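Local coordinates for protein MerB2 (Bacillus megaterium, PDB 5C17) that probably cleaves carbon-mercury bonds of organomercurials as an alkylmercury lyase, and is captured here with a mercury(II) ion bound, at residues K17-K20 with E21-P24; F30-R34 with D35-V39; T142-D145 with S146-I149; P153-S156 with E157-W160; Y170-S173 with V174-N178. All blocks are in the same frame, centred on the assembly; numbering follows the deposited sequence.

Interaction 1. Residues K17-K20 with E21-P24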
loop_
_atom_site.group_PDB
_atom_site.type_symbol
_atom_site.label_atom_id
_atom_site.label_comp_id
_atom_site.label_asym_id
_atom_site.label_seq_id
_atom_site.Cartn_x
_atom_site.Cartn_y
_atom_site.Cartn_z
ATOM N N LYS A 17 -4.054 18.601 -1.708
ATOM C CA LYS A 17 -5.409 18.327 -2.203
ATOM C C LYS A 17 -6.371 17.824 -1.129
ATOM O O LYS A 17 -7.583 17.975 -1.256
ATOM C CB LYS A 17 -5.355 17.270 -3.318
ATOM C CG LYS A 17 -4.750 17.741 -4.605
ATOM C CD LYS A 17 -4.449 16.557 -5.543
ATOM C CE LYS A 17 -4.132 17.037 -6.933
ATOM N NZ LYS A 17 -5.356 17.486 -7.641
ATOM N N LEU A 18 -5.839 17.166 -0.112
ATOM C CA LEU A 18 -6.676 16.542 0.897
ATOM C C LEU A 18 -7.163 17.545 1.934
ATOM O O LEU A 18 -6.498 18.542 2.197
ATOM C CB LEU A 18 -5.903 15.435 1.598
ATOM C CG LEU A 18 -5.625 14.208 0.741
ATOM C CD1 LEU A 18 -4.708 13.253 1.476
ATOM C CD2 LEU A 18 -6.926 13.497 0.349
ATOM N N PRO A 19 -8.326 17.275 2.546
ATOM C CA PRO A 19 -8.809 18.112 3.650
ATOM C C PRO A 19 -7.820 18.209 4.813
ATOM O O PRO A 19 -7.049 17.286 5.031
ATOM C CB PRO A 19 -10.045 17.367 4.135
ATOM C CG PRO A 19 -10.459 16.512 3.036
ATOM C CD PRO A 19 -9.262 16.188 2.226
ATOM N N LYS A 20 -7.886 19.286 5.586
ATOM C CA LYS A 20 -6.910 19.534 6.669
ATOM C C LYS A 20 -6.801 18.437 7.748
ATOM O O LYS A 20 -5.717 18.228 8.313
ATOM C CB LYS A 20 -7.193 20.885 7.354
ATOM C CG LYS A 20 -6.845 22.098 6.496
ATOM C CD LYS A 20 -7.094 23.409 7.235
ATOM C CE LYS A 20 -7.147 24.588 6.276
ATOM N NZ LYS A 20 -6.089 25.609 6.544
ATOM N N GLU A 21 -7.912 17.768 8.054
ATOM C CA GLU A 21 -7.936 16.729 9.097
ATOM C C GLU A 21 -7.617 15.344 8.531
ATOM O O GLU A 21 -7.748 14.332 9.218
ATOM C CB GLU A 21 -9.279 16.701 9.824
ATOM C CG GLU A 21 -9.627 17.995 10.587
ATOM C CD GLU A 21 -8.730 18.315 11.811
ATOM O OE1 GLU A 21 -7.780 17.571 12.143
ATOM O OE2 GLU A 21 -8.985 19.355 12.457
ATOM N N SER A 22 -7.122 15.297 7.299
ATOM C CA SER A 22 -6.840 14.006 6.686
ATOM C C SER A 22 -5.756 13.217 7.412
ATOM O O SER A 22 -5.877 11.999 7.566
ATOM C CB SER A 22 -6.450 14.173 5.228
ATOM O OG SER A 22 -7.556 14.607 4.455
ATOM N N VAL A 23 -4.673 13.872 7.822
ATOM C CA VAL A 23 -3.570 13.127 8.427
ATOM C C VAL A 23 -3.939 12.555 9.802
ATOM O O VAL A 23 -3.700 11.380 10.057
ATOM C CB VAL A 23 -2.235 13.917 8.438
ATOM C CG1 VAL A 23 -1.175 13.169 9.243
ATOM C CG2 VAL A 23 -1.752 14.101 7.020
ATOM N N PRO A 24 -4.556 13.356 10.698
ATOM C CA PRO A 24 -4.989 12.741 11.963
ATOM C C PRO A 24 -5.903 11.519 11.765
ATOM O O PRO A 24 -5.749 10.491 12.441
ATOM C CB PRO A 24 -5.728 13.893 12.673
ATOM C CG PRO A 24 -5.037 15.125 12.154
ATOM C CD PRO A 24 -4.742 14.814 10.698
HETATM O O HOH W 1 -3.919 16.703 7.606
#
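With chi1 at -69°, Ser22 swings OG alongside its own backbone N and opposite its carbonyl carbon, so hydroxyl and amide face back together toward Pro19. Both donate to the same acceptor. Ser22 N reaches Pro19 O at 3.0 Å and closes the type I beta turn Pro19-Ser22, while Ser22 OG gives the shorter bond to Pro19 O, 2.8 Å. The two donors come in on one face of the carbonyl plane, the amide from well above it (49° out) and the hydroxyl only tilted from it (24°). This double grip ties a side chain in the first turn of helix 22-34 to the loop that leads into it. The hydroxyl is also pressed between carbons of the preceding residues: Ser22 OG lies 3.2 Å from Pro19 CD and 3.4 Å from Leu18 CB. Ser22 and Leu18 are buried, whereas the long chain of Lys20 runs outward and meets the helix start chiefly through its backbone. Glu21 sits at the N-cap position. A water on the turn donates to Lys20 O and accepts from Val23 N, at 2.9 Å from Val23 N, which gives this first-turn amide a partner. The arrangement is a tight corner between two successive helices: helix 5-17 ends at Lys17, Leu18 is the first residue to leave helical geometry, and helix 22-34 starts four residues after Leu18. Helix 52-64 covers the corner, with Val58 against both Pro19 and Ser22, Ile61 against Pro19 and Thr54 against Glu21.

Interaction 2. Residues F30-R34 with D35-V39; sequences FFSIR and DGQAV
Ser32 and Val39 make the tight part of this helix C-terminus: Ser32 CB is 3.5 Å from Val39 CG2, closer than carbons usually pack. Ser32 OG, opposite its backbone N (chi1 -176°), leaves the helix and donates to Gln37 O at 2.8 Å, from above that carbonyl plane. In the other direction Gln37 N gives a 3.0 Å bond to Ser32 O, so Ser32 and Gln37 are joined twice. Gly36 N adds a 2.9 Å bond to Ile33 O. With Gly36 at positive phi, these two backbone bonds form a Schellman motif that ends helix 22-34. Ile33 CD1 also reaches Gln37 O and, more loosely, Val39 CG2.

The outer side is looser and polar. In the Arg34 conformer described, one of two deposited, the chain bends about its CG-CD bond and lies beside Asp35, gripping it side-on: Arg34 NE to Asp35 OD1 at 3.0 Å and Arg34 NH2 to Asp35 OD2 at 3.3 Å. Guanidinium and carboxylate planes are 35° apart, and Phe31 CB covers one guanidinium face. The salt bridge may be only partly occupied, whereas the bonds to Ser32 O, Ile33 O and Gln37 O do not use the Arg34 side chain.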
loop_
_atom_site.group_PDB
_atom_site.type_symbol
_atom_site.label_atom_id
_atom_site.label_comp_id
_atom_site.label_asym_id
_atom_site.label_seq_id
_atom_site.Cartn_x
_atom_site.Cartn_y
_atom_site.Cartn_z
ATOM N N PHE A 30 -4.886 3.874 9.965
ATOM C CA PHE A 30 -3.731 3.078 9.546
ATOM C C PHE A 30 -3.150 2.286 10.710
ATOM O O PHE A 30 -2.922 1.081 10.602
ATOM C CB PHE A 30 -2.702 4.021 8.930
ATOM C CG PHE A 30 -1.471 3.348 8.370
ATOM C CD1 PHE A 30 -1.518 2.628 7.176
ATOM C CD2 PHE A 30 -0.252 3.490 9.010
ATOM C CE1 PHE A 30 -0.367 2.050 6.651
ATOM C CE2 PHE A 30 0.902 2.926 8.486
ATOM C CZ PHE A 30 0.842 2.205 7.309
ATOM N N PHE A 31 -2.930 2.952 11.845
ATOM C CA PHE A 31 -2.316 2.255 12.955
ATOM C C PHE A 31 -3.308 1.271 13.633
ATOM O O PHE A 31 -2.888 0.288 14.235
ATOM C CB PHE A 31 -1.665 3.261 13.914
ATOM C CG PHE A 31 -0.498 4.009 13.283
ATOM C CD1 PHE A 31 0.623 3.316 12.836
ATOM C CD2 PHE A 31 -0.536 5.387 13.101
ATOM C CE1 PHE A 31 1.683 3.983 12.240
ATOM C CE2 PHE A 31 0.535 6.059 12.512
ATOM C CZ PHE A 31 1.634 5.350 12.076
ATOM N N SER A 32 -4.615 1.491 13.491
ATOM C CA SER A 32 -5.599 0.512 13.951
ATOM C C SER A 32 -5.557 -0.751 13.070
ATOM O O SER A 32 -5.575 -1.870 13.577
ATOM C CB SER A 32 -6.999 1.124 13.942
ATOM O OG SER A 32 -7.950 0.230 14.470
ATOM N N ILE A 33 -5.495 -0.569 11.753
ATOM C CA ILE A 33 -5.378 -1.695 10.825
ATOM C C ILE A 33 -4.099 -2.490 11.146
ATOM O O ILE A 33 -4.114 -3.721 11.136
ATOM C CB ILE A 33 -5.367 -1.199 9.358
ATOM C CG1 ILE A 33 -6.700 -0.495 9.006
ATOM C CG2 ILE A 33 -5.114 -2.342 8.391
ATOM C CD1 ILE A 33 -7.947 -1.302 9.272
ATOM N N ARG A 34 -3.003 -1.782 11.423
ATOM C CA ARG A 34 -1.744 -2.416 11.826
ATOM C C ARG A 34 -1.976 -3.363 12.992
ATOM O O ARG A 34 -1.381 -4.440 13.068
ATOM C CB ARG A 34 -0.713 -1.362 12.223
ATOM C CG ARG A 34 0.609 -1.915 12.775
ATOM C CD ARG A 34 1.328 -0.868 13.606
ATOM N NE ARG A 34 0.546 -0.451 14.776
ATOM C CZ ARG A 34 0.833 0.608 15.524
ATOM N NH1 ARG A 34 1.894 1.350 15.244
ATOM N NH2 ARG A 34 0.064 0.922 16.558
ATOM N N ASP A 35 -2.855 -2.948 13.899
ATOM C CA ASP A 35 -3.136 -3.701 15.116
ATOM C C ASP A 35 -4.243 -4.737 14.904
ATOM O O ASP A 35 -4.691 -5.360 15.857
ATOM C CB ASP A 35 -3.534 -2.728 16.238
ATOM C CG ASP A 35 -2.381 -1.827 16.678
ATOM O OD1 ASP A 35 -1.217 -2.186 16.426
ATOM O OD2 ASP A 35 -2.641 -0.765 17.293
ATOM N N GLY A 36 -4.687 -4.911 13.662
ATOM C CA GLY A 36 -5.681 -5.921 13.313
ATOM C C GLY A 36 -7.122 -5.527 13.612
ATOM O O GLY A 36 -8.020 -6.372 13.639
ATOM N N GLN A 37 -7.350 -4.242 13.837
ATOM C CA GLN A 37 -8.643 -3.752 14.296
ATOM C C GLN A 37 -9.322 -2.934 13.209
ATOM O O GLN A 37 -8.843 -1.865 12.837
ATOM C CB GLN A 37 -8.433 -2.898 15.552
ATOM C CG GLN A 37 -9.692 -2.230 16.105
ATOM C CD GLN A 37 -10.738 -3.228 16.567
ATOM O OE1 GLN A 37 -10.529 -3.964 17.540
ATOM N NE2 GLN A 37 -11.880 -3.261 15.870
ATOM N N ALA A 38 -10.463 -3.418 12.725
ATOM C CA ALA A 38 -11.288 -2.645 11.812
ATOM C C ALA A 38 -11.751 -1.372 12.509
ATOM O O ALA A 38 -11.878 -1.335 13.749
ATOM C CB ALA A 38 -12.469 -3.453 11.353
ATOM N N VAL A 39 -12.036 -0.347 11.720
ATOM C CA VAL A 39 -12.316 0.984 12.234
ATOM C C VAL A 39 -13.723 1.422 11.867
ATOM O O VAL A 39 -14.203 1.174 10.770
ATOM C CB VAL A 39 -11.281 2.000 11.677
ATOM C CG1 VAL A 39 -11.538 3.392 12.205
ATOM C CG2 VAL A 39 -9.872 1.557 12.053
#

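Interaction 3. Residues T142-D145 with S146-I149; sequences TTPD and STVI
Thr147 carries this turn, and its side chain can be followed outward from CB. Thr147 CB rests 3.4 Å from Pro144 O and 4.0 Å from Thr142 CG2. One branch, OG1, lies beside the backbone N (chi1 -66°) and donates to Pro144 O at 2.8 Å, tilted only slightly from the carbonyl plane. The same OG1 also touches the proline ring, 3.4 Å from Pro144 CD. The other branch, CG2, turns anti to the backbone N and packs on the ring of Tyr170. Thr147 N adds a second bond to Pro144 O, 3.2 Å long and arriving from well above the carbonyl plane (54° out). It closes a type I beta turn from Pro144 to Thr147, so one carbonyl takes both donors of a single residue. The peptide bond before Pro144 is cis, which bends the chain sharply where strand 138-143 ends. A water spans the turn, donating to Asp145 O and Thr147 O, 2.7 Å from each of these oxygens. Asp145 is exposed, while Ser146 spends its hydroxyl on Ser172 O. In the fold the turn passes the chain from one sheet to another: strand 138-143 is one of the two outermost strands of the eight-stranded antiparallel sheet, and strand 148-151 is the middle of the three-stranded one. Pro144 and Thr147 both lean on Ile130 of strand 129-135, Thr142 meets Leu194 at the start of helix 194-207, and Ile149 faces helix 103-113.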
loop_
_atom_site.group_PDB
_atom_site.type_symbol
_atom_site.label_atom_id
_atom_site.label_comp_id
_atom_site.label_asym_id
_atom_site.label_seq_id
_atom_site.Cartn_x
_atom_site.Cartn_y
_atom_site.Cartn_z
ATOM N N THR A 142 14.708 -13.972 -0.866
ATOM C CA THR A 142 13.959 -13.530 -2.029
ATOM C C THR A 142 13.935 -14.685 -3.000
ATOM O O THR A 142 14.968 -15.056 -3.550
ATOM C CB THR A 142 14.587 -12.285 -2.710
ATOM O OG1 THR A 142 14.595 -11.186 -1.798
ATOM C CG2 THR A 142 13.818 -11.879 -3.944
ATOM N N THR A 143 12.762 -15.267 -3.203
ATOM C CA THR A 143 12.606 -16.363 -4.142
ATOM C C THR A 143 11.393 -16.104 -5.008
ATOM O O THR A 143 10.317 -15.828 -4.484
ATOM C CB THR A 143 12.463 -17.725 -3.449
ATOM O OG1 THR A 143 11.287 -17.754 -2.633
ATOM C CG2 THR A 143 13.677 -18.021 -2.603
ATOM N N PRO A 144 11.548 -16.186 -6.335
ATOM C CA PRO A 144 12.810 -16.368 -7.060
ATOM C C PRO A 144 13.783 -15.212 -6.831
ATOM O O PRO A 144 13.360 -14.096 -6.546
ATOM C CB PRO A 144 12.372 -16.392 -8.524
ATOM C CG PRO A 144 10.943 -16.695 -8.509
ATOM C CD PRO A 144 10.402 -16.104 -7.259
ATOM N N ASP A 145 15.077 -15.480 -6.955
ATOM C CA ASP A 145 16.071 -14.454 -6.667
ATOM C C ASP A 145 15.957 -13.254 -7.610
ATOM O O ASP A 145 16.379 -12.150 -7.260
ATOM C CB ASP A 145 17.503 -15.024 -6.663
ATOM C CG ASP A 145 17.862 -15.781 -7.934
ATOM O OD1 ASP A 145 17.117 -15.733 -8.931
ATOM O OD2 ASP A 145 18.929 -16.435 -7.933
ATOM N N SER A 146 15.353 -13.474 -8.779
ATOM C CA SER A 146 15.204 -12.459 -9.820
ATOM C C SER A 146 13.925 -11.609 -9.722
ATOM O O SER A 146 13.608 -10.828 -10.629
ATOM C CB SER A 146 15.240 -13.151 -11.186
ATOM O OG SER A 146 14.371 -14.269 -11.195
ATOM N N THR A 147 13.207 -11.721 -8.610
ATOM C CA THR A 147 11.951 -11.007 -8.420
ATOM C C THR A 147 12.140 -9.499 -8.549
ATOM O O THR A 147 13.085 -8.921 -8.007
ATOM C CB THR A 147 11.358 -11.358 -7.051
ATOM O OG1 THR A 147 10.979 -12.735 -7.036
ATOM C CG2 THR A 147 10.106 -10.543 -6.739
ATOM N N VAL A 148 11.214 -8.876 -9.264
ATOM C CA VAL A 148 11.198 -7.440 -9.492
ATOM C C VAL A 148 9.755 -6.945 -9.403
ATOM O O VAL A 148 8.820 -7.747 -9.306
ATOM C CB VAL A 148 11.803 -7.061 -10.859
ATOM C CG1 VAL A 148 13.317 -7.321 -10.876
ATOM C CG2 VAL A 148 11.089 -7.819 -11.976
ATOM N N ILE A 149 9.585 -5.630 -9.427
ATOM C CA ILE A 149 8.273 -5.005 -9.384
ATOM C C ILE A 149 8.041 -4.173 -10.643
ATOM O O ILE A 149 8.965 -3.529 -11.146
ATOM C CB ILE A 149 8.159 -4.116 -8.137
ATOM C CG1 ILE A 149 8.070 -5.011 -6.900
ATOM C CG2 ILE A 149 6.950 -3.163 -8.215
ATOM C CD1 ILE A 149 8.173 -4.271 -5.566
HETATM O O HOH W 2 15.629 -9.512 -7.200
#

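Interaction 4. Residues P153-S156 with E157-W160. With DTV ((2S,3S)-1,4-dimercaptobutane-2,3-diol), chain D.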
loop_
_atom_site.group_PDB
_atom_site.type_symbol
_atom_site.label_atom_id
_atom_site.label_comp_id
_atom_site.label_asym_id
_atom_site.label_seq_id
_atom_site.Cartn_x
_atom_site.Cartn_y
_atom_site.Cartn_z
ATOM N N PRO A 153 3.265 5.264 -13.509
ATOM C CA PRO A 153 3.407 6.637 -13.018
ATOM C C PRO A 153 2.375 6.955 -11.938
ATOM O O PRO A 153 1.204 6.620 -12.075
ATOM C CB PRO A 153 3.176 7.476 -14.275
ATOM C CG PRO A 153 3.576 6.587 -15.392
ATOM C CD PRO A 153 3.144 5.219 -14.975
ATOM N N PHE A 154 2.797 7.589 -10.854
ATOM C CA PHE A 154 1.864 7.913 -9.819
ATOM C C PHE A 154 1.150 9.219 -10.265
ATOM O O PHE A 154 1.655 10.038 -10.964
ATOM C CB PHE A 154 2.460 7.955 -8.358
ATOM C CG PHE A 154 2.939 6.599 -7.791
ATOM C CD1 PHE A 154 2.880 5.421 -8.515
ATOM C CD2 PHE A 154 3.385 6.527 -6.495
ATOM C CE1 PHE A 154 3.308 4.229 -7.979
ATOM C CE2 PHE A 154 3.807 5.331 -5.951
ATOM C CZ PHE A 154 3.771 4.186 -6.708
ATOM N N ASP A 155 -0.041 9.324 -9.766
ATOM C CA ASP A 155 -1.196 10.125 -10.262
ATOM C C ASP A 155 -1.894 10.602 -8.952
ATOM O O ASP A 155 -2.383 9.827 -8.242
ATOM C CB ASP A 155 -2.062 9.168 -11.157
ATOM C CG ASP A 155 -3.318 9.783 -11.795
ATOM O OD1 ASP A 155 -4.009 10.608 -11.229
ATOM O OD2 ASP A 155 -3.699 9.307 -12.870
ATOM N N SER A 156 -1.844 11.847 -8.655
ATOM C CA SER A 156 -2.502 12.418 -7.468
ATOM C C SER A 156 -4.024 12.396 -7.483
ATOM O O SER A 156 -4.608 12.614 -6.466
ATOM C CB SER A 156 -2.125 13.832 -7.296
ATOM O OG SER A 156 -2.663 14.589 -8.286
ATOM N N GLU A 157 -4.632 12.070 -8.611
ATOM C CA GLU A 157 -6.081 11.974 -8.643
ATOM C C GLU A 157 -6.567 10.550 -8.836
ATOM O O GLU A 157 -7.750 10.292 -8.748
ATOM C CB GLU A 157 -6.642 12.890 -9.730
ATOM C CG GLU A 157 -6.634 14.342 -9.333
ATOM C CD GLU A 157 -7.552 14.648 -8.152
ATOM O OE1 GLU A 157 -8.712 14.182 -8.129
ATOM O OE2 GLU A 157 -7.109 15.369 -7.234
ATOM N N ALA A 158 -5.642 9.623 -9.064
ATOM C CA ALA A 158 -6.003 8.243 -9.306
ATOM C C ALA A 158 -6.378 7.585 -7.994
ATOM O O ALA A 158 -5.711 7.809 -6.996
ATOM C CB ALA A 158 -4.839 7.504 -9.942
ATOM N N PRO A 159 -7.448 6.782 -7.999
ATOM C CA PRO A 159 -7.734 6.022 -6.788
ATOM C C PRO A 159 -6.666 4.958 -6.539
ATOM O O PRO A 159 -6.047 4.465 -7.494
ATOM C CB PRO A 159 -9.094 5.382 -7.079
ATOM C CG PRO A 159 -9.194 5.338 -8.562
ATOM C CD PRO A 159 -8.430 6.517 -9.070
ATOM N N TRP A 160 -6.454 4.603 -5.279
ATOM C CA TRP A 160 -5.380 3.684 -4.918
ATOM C C TRP A 160 -5.839 2.209 -4.998
ATOM O O TRP A 160 -5.502 1.505 -5.946
ATOM C CB TRP A 160 -4.838 3.972 -3.510
ATOM C CG TRP A 160 -4.088 5.281 -3.265
ATOM C CD1 TRP A 160 -4.258 6.480 -3.903
ATOM C CD2 TRP A 160 -3.073 5.501 -2.261
ATOM N NE1 TRP A 160 -3.379 7.421 -3.384
ATOM C CE2 TRP A 160 -2.651 6.843 -2.374
ATOM C CE3 TRP A 160 -2.478 4.683 -1.280
ATOM C CZ2 TRP A 160 -1.669 7.390 -1.537
ATOM C CZ3 TRP A 160 -1.486 5.229 -0.471
ATOM C CH2 TRP A 160 -1.097 6.568 -0.605
HETATM S S1 DTV D . -1.308 6.712 -7.016
HETATM C C1 DTV D . -0.225 5.712 -5.997
HETATM C C2 DTV D . -0.971 4.778 -5.059
HETATM O O2 DTV D . -1.660 3.809 -5.798
HETATM C C3 DTV D . -0.061 4.050 -4.063
HETATM O O3 DTV D . 0.559 5.002 -3.221
HETATM C C4 DTV D . 1.011 3.203 -4.730
HETATM S S4 DTV D . 1.644 1.928 -3.648
HETATM O O HOH W 3 -3.610 9.596 -5.236
#
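Asp155 OD1 is approached by two successive backbone amides across the turn. Glu157 N donates to Asp155 OD1 at 3.1 Å (N-H...O 143°) on the anti lone pair, the side away from the other oxygen, which makes an Asx turn. Ala158 N comes still nearer, 2.9 Å from Asp155 OD1, and also makes a weak 3.4 Å bond to Asp155 O. With chi1 at 180° the carboxylate extends anti to the backbone N and lies against Ala158, three residues on, with Asp155 CG 3.3 Å from Ala158 CB. The loop folded in this way presents two aromatic rings to the bound (2S,3S)-1,4-dimercaptobutane-2,3-diol. Phe154 turns one ring face to the ligand's carbon chain, its CZ 3.5 Å from DTV C4. From the other side Trp160 offers an indole face, with CZ3 3.4 Å from DTV O3. The sulfur DTV S1 rests 3.5 Å from Asp155 O. A water accepts from Trp160 NE1 at 2.9 Å, in the plane of the indole, and lies near Asp155 O and Ala158 O. Phe10 meets the Phe154 ring edge-to-face, and Arg65 binds Ser156 O from outside the loop. The chemistry implies a pocket wall in which two aromatic faces pack on opposite sides of the dithiol while Asp155 O meets its sulfur, beside the mercury ion held at Cys102 and Cys165; Asp155 OD1 shapes the turn, and Glu157 is paired with Lys17 and Arg65.

Interaction 5. Residues Y170-S173 with V174-N178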
loop_
_atom_site.group_PDB
_atom_site.type_symbol
_atom_site.label_atom_id
_atom_site.label_comp_id
_atom_site.label_asym_id
_atom_site.label_seq_id
_atom_site.Cartn_x
_atom_site.Cartn_y
_atom_site.Cartn_z
ATOM N N TYR A 170 4.182 -7.820 -8.954
ATOM C CA TYR A 170 5.405 -8.587 -8.758
ATOM C C TYR A 170 5.553 -9.440 -10.024
ATOM O O TYR A 170 4.618 -9.965 -10.537
ATOM C CB TYR A 170 5.353 -9.556 -7.569
ATOM C CG TYR A 170 5.897 -9.044 -6.226
ATOM C CD1 TYR A 170 7.199 -8.624 -6.073
ATOM C CD2 TYR A 170 5.100 -9.043 -5.109
ATOM C CE1 TYR A 170 7.671 -8.218 -4.870
ATOM C CE2 TYR A 170 5.571 -8.611 -3.897
ATOM C CZ TYR A 170 6.866 -8.190 -3.781
ATOM O OH TYR A 170 7.404 -7.771 -2.616
ATOM N N PHE A 171 6.785 -9.556 -10.477
ATOM C CA PHE A 171 7.172 -10.470 -11.539
ATOM C C PHE A 171 8.345 -11.330 -11.038
ATOM O O PHE A 171 9.252 -10.863 -10.372
ATOM C CB PHE A 171 7.501 -9.801 -12.886
ATOM C CG PHE A 171 6.288 -9.277 -13.590
ATOM C CD1 PHE A 171 5.368 -10.145 -14.138
ATOM C CD2 PHE A 171 6.018 -7.917 -13.653
ATOM C CE1 PHE A 171 4.233 -9.680 -14.731
ATOM C CE2 PHE A 171 4.873 -7.440 -14.278
ATOM C CZ PHE A 171 3.987 -8.338 -14.814
ATOM N N SER A 172 8.335 -12.595 -11.420
ATOM C CA SER A 172 9.380 -13.525 -11.023
ATOM C C SER A 172 10.745 -13.197 -11.620
ATOM O O SER A 172 11.750 -13.645 -11.103
ATOM C CB SER A 172 8.972 -14.932 -11.451
ATOM O OG SER A 172 8.529 -14.958 -12.794
ATOM N N SER A 173 10.756 -12.442 -12.718
ATOM C CA SER A 173 11.978 -12.010 -13.385
ATOM C C SER A 173 11.637 -10.897 -14.350
ATOM O O SER A 173 10.477 -10.729 -14.731
ATOM C CB SER A 173 12.623 -13.152 -14.174
ATOM O OG SER A 173 11.806 -13.500 -15.279
ATOM N N VAL A 174 12.658 -10.176 -14.793
ATOM C CA VAL A 174 12.451 -9.185 -15.851
ATOM C C VAL A 174 12.021 -9.883 -17.151
ATOM O O VAL A 174 11.197 -9.364 -17.896
ATOM C CB VAL A 174 13.717 -8.330 -16.089
ATOM C CG1 VAL A 174 13.519 -7.401 -17.293
ATOM C CG2 VAL A 174 14.060 -7.524 -14.824
ATOM N N GLU A 175 12.593 -11.051 -17.419
ATOM C CA GLU A 175 12.246 -11.778 -18.625
ATOM C C GLU A 175 10.748 -12.123 -18.621
ATOM O O GLU A 175 10.075 -12.015 -19.633
ATOM C CB GLU A 175 13.123 -13.024 -18.760
ATOM C CG GLU A 175 14.619 -12.732 -19.012
ATOM C CD GLU A 175 15.365 -12.138 -17.825
ATOM O OE1 GLU A 175 15.038 -12.463 -16.667
ATOM O OE2 GLU A 175 16.297 -11.334 -18.055
ATOM N N HIS A 176 10.208 -12.489 -17.464
ATOM C CA HIS A 176 8.775 -12.777 -17.391
ATOM C C HIS A 176 7.922 -11.505 -17.435
ATOM O O HIS A 176 6.859 -11.495 -18.058
ATOM C CB HIS A 176 8.468 -13.646 -16.173
ATOM C CG HIS A 176 8.936 -15.056 -16.330
ATOM N ND1 HIS A 176 9.174 -15.891 -15.263
ATOM C CD2 HIS A 176 9.176 -15.787 -17.444
ATOM C CE1 HIS A 176 9.565 -17.072 -15.713
ATOM N NE2 HIS A 176 9.577 -17.032 -17.032
ATOM N N ALA A 177 8.403 -10.425 -16.823
ATOM C CA ALA A 177 7.754 -9.131 -16.973
ATOM C C ALA A 177 7.642 -8.769 -18.455
ATOM O O ALA A 177 6.619 -8.249 -18.917
ATOM C CB ALA A 177 8.513 -8.054 -16.215
ATOM N N ASN A 178 8.710 -9.035 -19.201
ATOM C CA ASN A 178 8.710 -8.723 -20.629
ATOM C C ASN A 178 7.732 -9.557 -21.446
ATOM O O ASN A 178 7.144 -9.054 -22.398
ATOM C CB ASN A 178 10.127 -8.825 -21.202
ATOM C CG ASN A 178 10.996 -7.676 -20.769
ATOM O OD1 ASN A 178 10.491 -6.620 -20.370
ATOM N ND2 ASN A 178 12.305 -7.862 -20.836
#
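Ser173 and His176 begin helix 174-183 with a capping bond. Ser173 sits at the N-cap, its OG turned between its backbone N and carbonyl carbon (chi1 68°), and there it accepts from His176 N at 2.9 Å. The carbonyl of the same residue is used too: Ala177 N donates to Ser173 O at 3.0 Å, close to straight (164°), the first regular bond of the helix. A second serine serves the histidine side chain. Ser172 OG and His176 ND1 lie 2.7 Å apart and are hydrogen-bonded, with the proton on either; the hydroxyl comes in at the edge of the imidazole, near its plane. Ser172 OG also has a weak bond to Glu128 OE2, which would probably help to orient it. The apolar half of the contact is Phe171, whose face takes Ala177 CA in a CH-pi contact, 3.8 Å from the ring centroid, while Ala177 CB touches Phe171 CD2 at 3.6 Å. The strand's last ring thus lies on the helix's first turn. Strand 169-171, at the margin of the three-stranded sheet, leads through Ser172 and Ser173 into the helix; Trp180 farther along that helix and Trp150 of strand 148-151 also touch Phe171.

Overall arrangement
The five contacts lie in series along the chain; two pairs of them touch, while interaction 2 stands apart. Interactions 3 and 5 have centres 9 Å apart and share the three-stranded sheet: Ser146 OG to Ser172 O (2.7 Å) and Val148 O to Phe171 N (3.0 Å) are probable hydrogen bonds between them. Interactions 1 and 4 touch through the salt bridge of Lys17 NZ with Glu157 OE2, 2.8 Å, which ties the end of helix 5-17 to the pocket loop. Interaction 4 alone lines the dithiol; the Leu18 side chain is about 11 Å from it, and those of Ile33 and Phe171 about 14 Å from the mercury ion. Interactions 1 and 2 bracket helix 22-34, their centres 19 Å apart.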